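Local coordinates for protein sortase (Streptomyces avermitilis, PDB 5GO5) that is a class E sortase, a cysteine transpeptidase of the housekeeping type that probably joins sorted surface proteins to the cell wall, at residues 131-140 with 154-164; 83-94 with 146-154. One frame throughout, in Å; residues are numbered along the deposited sequence.

Contact 1 (131-140 with 154-164); sequences YVIDTGPYKT and KSGYEREGRYL. With SO4 (sulfate ion), chain D.
Near Tyr131 and Leu164, whose CA atoms lie 7.1 Å apart, strands 131-134 and 162-164 pass at 71° with their axes 7.8 Å from each other at the closest point. Leu164 lays its CB over one face of the Tyr131 ring, displaced toward the rim and 3.8 Å from the ring centroid, a CH-pi contact, while its CD1 reaches CD1 of the ring. The Tyr131 hydroxyl donates to a water in the ring plane, 2.6 Å from OH, which passes a hydrogen bond on to Tyr163 O; the same OH accepts from Gly90 N. Shortening Tyr131 to an alanine is likely to strip the aromatic face from Leu164 CB, leave the water held by Tyr163 O but missing its link to the tyrosine, and take from Gly90 N its hydroxyl acceptor. In the sortase beta-barrel the two strands are separated by strand 178-190; Asp134 and Thr135 of strand 127-140 both face its Trp182, a classic beta bulge. At the bulge and just past it, Asp134, Thr135 and Tyr138 each hold the connection leading into strand 162-167. Tyr157 OH donates to Asp134 OD2 over 2.6 Å, using the carboxylate's anti lone pair with ring and carboxylate planes 89° apart; His184 ND1 holds the same oxygen. With OG1 beside its backbone N (chi1 -54°), Thr135 donates to Ser155 O at 2.7 Å, tilted from the carbonyl plane. Lys154 stretches its extended chain across Tyr138, and NZ meets the hydroxyl OH of that ring in its plane at 2.7 Å while also forming a salt bridge with Asp144.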
loop_
_atom_site.group_PDB
_atom_site.type_symbol
_atom_site.label_atom_id
_atom_site.label_comp_id
_atom_site.label_asym_id
_atom_site.label_seq_id
_atom_site.Cartn_x
_atom_site.Cartn_y
_atom_site.Cartn_z
ATOM N N TYR A 131 3.242 6.221 -5.925
ATOM C CA TYR A 131 3.669 4.932 -6.400
ATOM C C TYR A 131 2.835 4.500 -7.596
ATOM O O TYR A 131 1.660 4.876 -7.708
ATOM C CB TYR A 131 3.556 3.892 -5.293
ATOM C CG TYR A 131 4.520 4.023 -4.151
ATOM C CD1 TYR A 131 4.270 4.870 -3.070
ATOM C CD2 TYR A 131 5.726 3.279 -4.118
ATOM C CE1 TYR A 131 5.152 4.957 -1.983
ATOM C CE2 TYR A 131 6.595 3.363 -3.034
ATOM C CZ TYR A 131 6.318 4.202 -1.975
ATOM O OH TYR A 131 7.224 4.216 -0.922
ATOM N N VAL A 132 3.411 3.687 -8.464
ATOM C CA VAL A 132 2.693 3.173 -9.641
ATOM C C VAL A 132 2.722 1.658 -9.663
ATOM O O VAL A 132 3.780 1.070 -9.558
ATOM C CB VAL A 132 3.306 3.729 -10.919
ATOM C CG1 VAL A 132 2.640 3.079 -12.153
ATOM C CG2 VAL A 132 3.095 5.227 -10.945
ATOM N N ILE A 133 1.562 1.049 -9.797
ATOM C CA ILE A 133 1.426 -0.409 -9.800
ATOM C C ILE A 133 2.075 -1.050 -11.015
ATOM O O ILE A 133 1.811 -0.643 -12.166
ATOM C CB ILE A 133 -0.045 -0.839 -9.679
ATOM C CG1 ILE A 133 -0.578 -0.448 -8.300
ATOM C CG2 ILE A 133 -0.187 -2.336 -9.913
ATOM C CD1 ILE A 133 -2.044 -0.722 -8.066
ATOM N N ASP A 134 2.947 -2.025 -10.771
ATOM C CA ASP A 134 3.590 -2.760 -11.885
ATOM C C ASP A 134 3.063 -4.162 -12.074
ATOM O O ASP A 134 3.071 -4.693 -13.209
ATOM C CB ASP A 134 5.064 -2.847 -11.653
ATOM C CG ASP A 134 5.735 -1.514 -11.681
ATOM O OD1 ASP A 134 5.655 -0.813 -12.705
ATOM O OD2 ASP A 134 6.312 -1.117 -10.652
ATOM N N THR A 135 2.679 -4.813 -10.987
ATOM C CA THR A 135 2.314 -6.233 -10.999
ATOM C C THR A 135 1.103 -6.484 -10.129
ATOM O O THR A 135 0.974 -5.908 -9.060
ATOM C CB THR A 135 3.513 -7.065 -10.532
ATOM O OG1 THR A 135 4.622 -6.707 -11.334
ATOM C CG2 THR A 135 3.246 -8.566 -10.658
ATOM N N GLY A 136 0.204 -7.343 -10.624
ATOM C CA GLY A 136 -0.976 -7.776 -9.910
ATOM C C GLY A 136 -2.225 -7.123 -10.489
ATOM O O GLY A 136 -2.119 -6.352 -11.477
ATOM N N PRO A 137 -3.391 -7.373 -9.890
ATOM C CA PRO A 137 -3.540 -8.172 -8.687
ATOM C C PRO A 137 -3.207 -9.639 -8.877
ATOM O O PRO A 137 -3.627 -10.260 -9.883
ATOM C CB PRO A 137 -5.007 -8.010 -8.318
ATOM C CG PRO A 137 -5.406 -6.757 -8.932
ATOM C CD PRO A 137 -4.636 -6.675 -10.208
ATOM N N TYR A 138 -2.474 -10.177 -7.913
ATOM C CA TYR A 138 -1.922 -11.518 -7.951
ATOM C C TYR A 138 -2.562 -12.309 -6.837
ATOM O O TYR A 138 -2.535 -11.901 -5.679
ATOM C CB TYR A 138 -0.398 -11.467 -7.839
ATOM C CG TYR A 138 0.238 -12.828 -7.620
ATOM C CD1 TYR A 138 0.322 -13.768 -8.654
ATOM C CD2 TYR A 138 0.721 -13.196 -6.369
ATOM C CE1 TYR A 138 0.882 -15.032 -8.433
ATOM C CE2 TYR A 138 1.294 -14.456 -6.158
ATOM C CZ TYR A 138 1.348 -15.366 -7.188
ATOM O OH TYR A 138 1.925 -16.610 -6.925
ATOM N N LYS A 139 -3.117 -13.478 -7.186
ATOM C CA LYS A 139 -3.818 -14.290 -6.242
ATOM C C LYS A 139 -2.832 -15.219 -5.555
ATOM O O LYS A 139 -2.066 -15.948 -6.207
ATOM C CB LYS A 139 -4.924 -15.073 -6.966
ATOM C CG LYS A 139 -5.909 -15.784 -6.075
ATOM C CD LYS A 139 -7.010 -16.472 -6.910
ATOM C CE LYS A 139 -8.117 -15.517 -7.319
ATOM N N THR A 140 -2.813 -15.192 -4.240
ATOM C CA THR A 140 -1.990 -16.136 -3.535
ATOM C C THR A 140 -2.565 -16.608 -2.222
ATOM O O THR A 140 -3.708 -16.345 -1.926
ATOM C CB THR A 140 -0.571 -15.612 -3.370
ATOM O OG1 THR A 140 0.271 -16.704 -2.956
ATOM C CG2 THR A 140 -0.521 -14.404 -2.386
ATOM N N LYS A 154 7.871 -12.798 -6.685
ATOM C CA LYS A 154 6.708 -12.729 -7.552
ATOM C C LYS A 154 6.380 -11.327 -8.086
ATOM O O LYS A 154 5.524 -11.173 -8.980
ATOM C CB LYS A 154 5.505 -13.342 -6.849
ATOM C CG LYS A 154 5.753 -14.808 -6.512
ATOM C CD LYS A 154 4.613 -15.394 -5.731
ATOM C CE LYS A 154 4.777 -16.895 -5.529
ATOM N NZ LYS A 154 3.557 -17.395 -4.874
ATOM N N SER A 155 7.075 -10.311 -7.589
ATOM C CA SER A 155 6.821 -8.961 -8.099
ATOM C C SER A 155 7.289 -8.735 -9.520
ATOM O O SER A 155 6.866 -7.764 -10.151
ATOM C CB SER A 155 7.478 -7.940 -7.197
ATOM O OG SER A 155 8.912 -8.062 -7.243
ATOM N N GLY A 156 8.266 -9.530 -9.978
ATOM C CA GLY A 156 8.936 -9.229 -11.219
ATOM C C GLY A 156 10.112 -8.297 -11.099
ATOM O O GLY A 156 10.857 -8.143 -12.069
ATOM N N TYR A 157 10.321 -7.660 -9.936
ATOM C CA TYR A 157 11.427 -6.776 -9.808
ATOM C C TYR A 157 12.679 -7.657 -9.652
ATOM O O TYR A 157 12.635 -8.738 -9.048
ATOM C CB TYR A 157 11.328 -5.876 -8.569
ATOM C CG TYR A 157 10.074 -4.983 -8.558
ATOM C CD1 TYR A 157 9.748 -4.189 -9.656
ATOM C CD2 TYR A 157 9.253 -4.919 -7.447
ATOM C CE1 TYR A 157 8.603 -3.400 -9.640
ATOM C CE2 TYR A 157 8.133 -4.107 -7.421
ATOM C CZ TYR A 157 7.816 -3.367 -8.515
ATOM O OH TYR A 157 6.687 -2.547 -8.480
ATOM N N GLU A 158 13.748 -7.157 -10.200
ATOM C CA GLU A 158 14.999 -7.924 -10.271
ATOM C C GLU A 158 16.146 -7.169 -9.666
ATOM O O GLU A 158 17.305 -7.431 -9.985
ATOM C CB GLU A 158 15.283 -8.184 -11.741
ATOM C CG GLU A 158 14.421 -9.282 -12.349
ATOM C CD GLU A 158 14.836 -10.696 -11.920
ATOM O OE1 GLU A 158 15.923 -11.178 -12.358
ATOM O OE2 GLU A 158 14.083 -11.332 -11.155
ATOM N N ARG A 159 15.837 -6.203 -8.814
ATOM C CA ARG A 159 16.816 -5.319 -8.203
ATOM C C ARG A 159 16.138 -4.565 -7.085
ATOM O O ARG A 159 14.904 -4.529 -7.058
ATOM C CB ARG A 159 17.368 -4.309 -9.215
ATOM C CG ARG A 159 16.291 -3.393 -9.815
ATOM C CD ARG A 159 16.872 -2.547 -10.933
ATOM N NE ARG A 159 17.193 -3.444 -12.050
ATOM C CZ ARG A 159 18.384 -3.605 -12.629
ATOM N NH1 ARG A 159 19.463 -2.897 -12.272
ATOM N NH2 ARG A 159 18.481 -4.475 -13.621
ATOM N N GLU A 160 16.949 -3.984 -6.205
ATOM C CA GLU A 160 16.486 -3.082 -5.139
ATOM C C GLU A 160 15.806 -1.887 -5.767
ATOM O O GLU A 160 16.242 -1.382 -6.804
ATOM C CB GLU A 160 17.663 -2.595 -4.302
ATOM C CG GLU A 160 17.302 -1.453 -3.345
ATOM C CD GLU A 160 18.370 -1.078 -2.323
ATOM O OE1 GLU A 160 18.204 -1.409 -1.148
ATOM O OE2 GLU A 160 19.336 -0.401 -2.687
ATOM N N GLY A 161 14.706 -1.425 -5.151
ATOM C CA GLY A 161 14.100 -0.175 -5.522
ATOM C C GLY A 161 13.338 0.370 -4.352
ATOM O O GLY A 161 13.582 -0.072 -3.239
ATOM N N ARG A 162 12.447 1.321 -4.606
ATOM C CA ARG A 162 11.570 1.888 -3.597
ATOM C C ARG A 162 10.174 1.375 -3.923
ATOM O O ARG A 162 9.430 1.970 -4.743
ATOM C CB ARG A 162 11.633 3.420 -3.579
ATOM C CG ARG A 162 13.039 3.957 -3.302
ATOM C CD ARG A 162 13.106 5.454 -3.601
ATOM N NE ARG A 162 14.497 5.927 -3.406
ATOM C CZ ARG A 162 15.013 6.277 -2.240
ATOM N NH1 ARG A 162 14.296 6.304 -1.124
ATOM N NH2 ARG A 162 16.271 6.700 -2.187
ATOM N N TYR A 163 9.847 0.229 -3.319
ATOM C CA TYR A 163 8.621 -0.452 -3.666
ATOM C C TYR A 163 7.542 -0.278 -2.608
ATOM O O TYR A 163 7.802 0.091 -1.449
ATOM C CB TYR A 163 8.856 -1.945 -3.936
ATOM C CG TYR A 163 9.948 -2.198 -4.936
ATOM C CD1 TYR A 163 9.958 -1.542 -6.187
ATOM C CD2 TYR A 163 10.953 -3.101 -4.691
ATOM C CE1 TYR A 163 10.963 -1.754 -7.108
ATOM C CE2 TYR A 163 11.950 -3.329 -5.637
ATOM C CZ TYR A 163 11.952 -2.667 -6.838
ATOM O OH TYR A 163 12.961 -2.843 -7.790
ATOM N N LEU A 164 6.323 -0.578 -3.031
ATOM C CA LEU A 164 5.148 -0.636 -2.173
ATOM C C LEU A 164 4.388 -1.908 -2.527
ATOM O O LEU A 164 4.282 -2.287 -3.712
ATOM C CB LEU A 164 4.272 0.622 -2.361
ATOM C CG LEU A 164 2.872 0.626 -1.778
ATOM C CD1 LEU A 164 2.460 2.068 -1.428
ATOM C CD2 LEU A 164 1.867 -0.000 -2.689
HETATM S S SO4 D . 19.246 7.276 -4.547
HETATM O O1 SO4 D . 18.530 6.276 -5.397
HETATM O O2 SO4 D . 19.765 8.337 -5.454
HETATM O O3 SO4 D . 20.312 6.572 -3.796
HETATM O O4 SO4 D . 18.370 7.954 -3.577
HETATM O O HOH W 1 9.211 2.505 -0.951
#

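Contact 2 (83-94 with 146-154); sequences YANTARLGQKGN and EVIDPVPRK. With SO4 (sulfate ion), chain D.
Ile148 stands at about a right angle to Tyr83 and presses its CD1 methyl onto one face of the aromatic ring, 4.0 Å from the centroid and 26° off the normal, in a CH-pi contact that lies off centre on the CD2 side. The isoleucine achieves this with CG1 placed between its backbone N and carbonyl carbon (chi1 69°), which lifts CD1 toward the tyrosine and leaves CG2 near the ring atom CE1. Thr86 crosses the same side chain, its CG2 4.1 Å from Ile148 CD1; Thr86 N closes the type I turn from Tyr83 to Thr86 on Tyr83 O, and OG1 of Thr86, which also meets Ala96 N, adds a second bond to the same carbonyl. Asn94 supplies the polar half. Its CG is anti to the backbone N (chi1 -175°), which carries the amide across to the loop, where ND2 donates to Asp149 O at 2.8 Å, close to the amide plane. Pro152 CG packs 3.5 Å from this ND2, and the other end of the amide, OD1, is bonded to Thr165 of strand 162-167, so both ends of the group have partners and its rotation is fixed. Beside it, Gly93 and Pro150 bring their backbones together, CA to CA 4.5 Å. The contact thus fastens the long loop between strands 127-140 and 162-167 of the sortase barrel against the turn at 83-86 and the start of strand 93-98, the side chain of Tyr83 about 10 Å from that of His100, the predicted proton donor/acceptor of the active site.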
loop_
_atom_site.group_PDB
_atom_site.type_symbol
_atom_site.label_atom_id
_atom_site.label_comp_id
_atom_site.label_asym_id
_atom_site.label_seq_id
_atom_site.Cartn_x
_atom_site.Cartn_y
_atom_site.Cartn_z
ATOM N N TYR A 83 3.233 -3.313 7.649
ATOM C CA TYR A 83 4.106 -4.343 8.211
ATOM C C TYR A 83 5.339 -3.699 8.851
ATOM O O TYR A 83 6.133 -3.032 8.192
ATOM C CB TYR A 83 4.488 -5.391 7.170
ATOM C CG TYR A 83 3.365 -6.287 6.762
ATOM C CD1 TYR A 83 2.509 -5.959 5.691
ATOM C CD2 TYR A 83 3.173 -7.501 7.407
ATOM C CE1 TYR A 83 1.485 -6.805 5.303
ATOM C CE2 TYR A 83 2.145 -8.327 7.067
ATOM C CZ TYR A 83 1.316 -7.998 5.995
ATOM O OH TYR A 83 0.342 -8.864 5.636
ATOM N N ALA A 84 5.501 -3.908 10.166
ATOM C CA ALA A 84 6.424 -3.087 10.926
ATOM C C ALA A 84 7.889 -3.421 10.653
ATOM O O ALA A 84 8.779 -2.627 10.923
ATOM C CB ALA A 84 6.078 -3.142 12.421
ATOM N N ASN A 85 8.124 -4.582 10.085
ATOM C CA ASN A 85 9.469 -5.041 9.678
ATOM C C ASN A 85 9.870 -4.603 8.266
ATOM O O ASN A 85 10.937 -4.969 7.793
ATOM C CB ASN A 85 9.539 -6.564 9.726
ATOM C CG ASN A 85 8.569 -7.226 8.801
ATOM O OD1 ASN A 85 7.372 -6.877 8.776
ATOM N ND2 ASN A 85 9.038 -8.178 8.018
ATOM N N THR A 86 9.004 -3.855 7.586
ATOM C CA THR A 86 9.276 -3.414 6.207
ATOM C C THR A 86 9.617 -1.928 6.141
ATOM O O THR A 86 9.464 -1.185 7.107
ATOM C CB THR A 86 8.122 -3.793 5.252
ATOM O OG1 THR A 86 6.976 -2.948 5.489
ATOM C CG2 THR A 86 7.753 -5.270 5.412
ATOM N N ALA A 87 10.078 -1.495 4.984
ATOM C CA ALA A 87 10.594 -0.163 4.802
ATOM C C ALA A 87 9.557 0.879 5.122
ATOM O O ALA A 87 8.341 0.633 4.925
ATOM C CB ALA A 87 11.016 0.020 3.367
ATOM N N ARG A 88 10.030 2.029 5.572
ATOM C CA ARG A 88 9.172 3.185 5.768
ATOM C C ARG A 88 8.803 3.842 4.452
ATOM O O ARG A 88 9.325 3.552 3.395
ATOM C CB ARG A 88 9.818 4.167 6.744
ATOM C CG ARG A 88 9.937 3.529 8.124
ATOM C CD ARG A 88 10.418 4.480 9.188
ATOM N NE ARG A 88 11.377 5.457 8.704
ATOM N N LEU A 89 7.821 4.740 4.536
ATOM C CA LEU A 89 7.261 5.349 3.359
ATOM C C LEU A 89 8.324 6.044 2.540
ATOM O O LEU A 89 9.134 6.848 3.056
ATOM C CB LEU A 89 6.128 6.274 3.796
ATOM C CG LEU A 89 5.382 7.018 2.730
ATOM C CD1 LEU A 89 4.784 6.120 1.701
ATOM C CD2 LEU A 89 4.332 7.845 3.434
ATOM N N GLY A 90 8.385 5.693 1.254
ATOM C CA GLY A 90 9.309 6.267 0.303
ATOM C C GLY A 90 10.712 5.712 0.312
ATOM O O GLY A 90 11.529 6.079 -0.525
ATOM N N GLN A 91 11.001 4.777 1.213
ATOM C CA GLN A 91 12.377 4.323 1.419
ATOM C C GLN A 91 12.720 3.133 0.531
ATOM O O GLN A 91 11.843 2.445 -0.019
ATOM C CB GLN A 91 12.595 3.950 2.888
ATOM C CG GLN A 91 12.339 5.084 3.861
ATOM C CD GLN A 91 13.088 6.352 3.496
ATOM O OE1 GLN A 91 14.314 6.342 3.404
ATOM N NE2 GLN A 91 12.355 7.441 3.253
ATOM N N LYS A 92 14.019 2.893 0.373
ATOM C CA LYS A 92 14.476 1.733 -0.332
ATOM C C LYS A 92 14.037 0.493 0.417
ATOM O O LYS A 92 14.150 0.434 1.660
ATOM C CB LYS A 92 15.997 1.748 -0.497
ATOM C CG LYS A 92 16.472 2.837 -1.439
ATOM C CD LYS A 92 17.988 2.820 -1.557
ATOM C CE LYS A 92 18.457 4.063 -2.284
ATOM N NZ LYS A 92 19.931 4.202 -2.104
ATOM N N GLY A 93 13.537 -0.476 -0.336
ATOM C CA GLY A 93 12.953 -1.690 0.226
ATOM C C GLY A 93 11.554 -1.816 -0.291
ATOM O O GLY A 93 11.286 -1.499 -1.477
ATOM N N ASN A 94 10.667 -2.316 0.562
ATOM C CA ASN A 94 9.295 -2.622 0.174
ATOM C C ASN A 94 8.375 -2.169 1.305
ATOM O O ASN A 94 8.285 -2.823 2.332
ATOM C CB ASN A 94 9.161 -4.098 -0.107
ATOM C CG ASN A 94 7.801 -4.473 -0.621
ATOM O OD1 ASN A 94 6.923 -3.612 -0.817
ATOM N ND2 ASN A 94 7.591 -5.779 -0.833
ATOM N N GLU A 146 6.611 -14.202 1.446
ATOM C CA GLU A 146 7.679 -13.591 0.647
ATOM C C GLU A 146 7.205 -12.377 -0.150
ATOM O O GLU A 146 8.028 -11.580 -0.621
ATOM C CB GLU A 146 8.301 -14.591 -0.334
ATOM C CG GLU A 146 9.062 -15.727 0.343
ATOM C CD GLU A 146 9.989 -16.499 -0.615
ATOM O OE1 GLU A 146 10.923 -17.154 -0.097
ATOM O OE2 GLU A 146 9.806 -16.458 -1.868
ATOM N N VAL A 147 5.890 -12.203 -0.289
ATOM C CA VAL A 147 5.363 -11.075 -1.039
ATOM C C VAL A 147 5.740 -9.724 -0.466
ATOM O O VAL A 147 5.699 -8.736 -1.216
ATOM C CB VAL A 147 3.828 -11.145 -1.237
ATOM C CG1 VAL A 147 3.462 -12.419 -1.999
ATOM C CG2 VAL A 147 3.092 -11.036 0.077
ATOM N N ILE A 148 6.103 -9.662 0.817
ATOM C CA ILE A 148 6.508 -8.406 1.468
ATOM C C ILE A 148 7.986 -8.271 1.663
ATOM O O ILE A 148 8.410 -7.327 2.306
ATOM C CB ILE A 148 5.774 -8.158 2.808
ATOM C CG1 ILE A 148 6.236 -9.178 3.871
ATOM C CG2 ILE A 148 4.274 -8.157 2.551
ATOM C CD1 ILE A 148 5.775 -8.846 5.286
ATOM N N ASP A 149 8.791 -9.149 1.051
ATOM C CA ASP A 149 10.238 -9.013 1.162
ATOM C C ASP A 149 10.744 -7.774 0.392
ATOM O O ASP A 149 10.019 -7.188 -0.442
ATOM C CB ASP A 149 10.925 -10.265 0.565
ATOM C CG ASP A 149 10.783 -11.488 1.429
ATOM O OD1 ASP A 149 10.582 -11.354 2.646
ATOM O OD2 ASP A 149 10.947 -12.553 0.857
ATOM N N PRO A 150 11.994 -7.368 0.644
ATOM C CA PRO A 150 12.459 -6.183 -0.021
ATOM C C PRO A 150 12.437 -6.239 -1.525
ATOM O O PRO A 150 12.196 -5.211 -2.142
ATOM C CB PRO A 150 13.904 -6.021 0.514
ATOM C CG PRO A 150 13.830 -6.585 1.854
ATOM C CD PRO A 150 12.931 -7.772 1.710
ATOM N N VAL A 151 12.774 -7.388 -2.113
ATOM C CA VAL A 151 12.686 -7.649 -3.545
ATOM C C VAL A 151 11.900 -8.926 -3.736
ATOM O O VAL A 151 12.481 -10.014 -3.859
ATOM C CB VAL A 151 14.076 -7.700 -4.261
ATOM C CG1 VAL A 151 13.878 -7.798 -5.760
ATOM C CG2 VAL A 151 14.883 -6.485 -3.930
ATOM N N PRO A 152 10.556 -8.846 -3.776
ATOM C CA PRO A 152 9.778 -10.094 -3.792
ATOM C C PRO A 152 9.884 -10.858 -5.100
ATOM O O PRO A 152 9.758 -10.266 -6.166
ATOM C CB PRO A 152 8.324 -9.624 -3.641
ATOM C CG PRO A 152 8.420 -8.254 -3.132
ATOM C CD PRO A 152 9.693 -7.651 -3.645
ATOM N N ARG A 153 10.137 -12.164 -5.019
ATOM C CA ARG A 153 10.246 -13.013 -6.218
ATOM C C ARG A 153 9.086 -12.866 -7.208
ATOM O O ARG A 153 9.288 -12.767 -8.432
ATOM C CB ARG A 153 10.375 -14.485 -5.787
ATOM C CG ARG A 153 10.230 -15.511 -6.909
ATOM C CD ARG A 153 10.703 -16.872 -6.419
ATOM N NE ARG A 153 9.819 -17.404 -5.373
ATOM C CZ ARG A 153 8.696 -18.100 -5.589
ATOM N NH1 ARG A 153 8.263 -18.378 -6.822
ATOM N NH2 ARG A 153 7.991 -18.529 -4.548
ATOM N N LYS A 154 7.871 -12.798 -6.685
ATOM C CA LYS A 154 6.708 -12.729 -7.552
ATOM C C LYS A 154 6.380 -11.327 -8.086
ATOM O O LYS A 154 5.524 -11.173 -8.980
ATOM C CB LYS A 154 5.505 -13.342 -6.849
ATOM C CG LYS A 154 5.753 -14.808 -6.512
ATOM C CD LYS A 154 4.613 -15.394 -5.731
ATOM C CE LYS A 154 4.777 -16.895 -5.529
ATOM N NZ LYS A 154 3.557 -17.395 -4.874
HETATM S S SO4 D . 19.246 7.276 -4.547
HETATM O O1 SO4 D . 18.530 6.276 -5.397
HETATM O O2 SO4 D . 19.765 8.337 -5.454
HETATM O O3 SO4 D . 20.312 6.572 -3.796
HETATM O O4 SO4 D . 18.370 7.954 -3.577
#

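How the contacts relate
The centres of contacts 1 and 2 lie about 10 Å apart, and both fall within the sortase domain. Along the chain their segments alternate: 83-94, 131-140, 146-154, then 154-164, with Lys154 common to the last two. Contact 2 holds the earlier part of the loop between strands 127-140 and 162-167, and contact 1 its later part, so one connection is tied at successive points to different parts of the barrel. Strands 93-98 and 162-167, neighbours in the sheet, join the two sites. Gly90 also bridges them, its O 2.8 Å from Arg162 NH1, and Lys92 and Arg162 share a sulfate, probably from the crystallisation liquor.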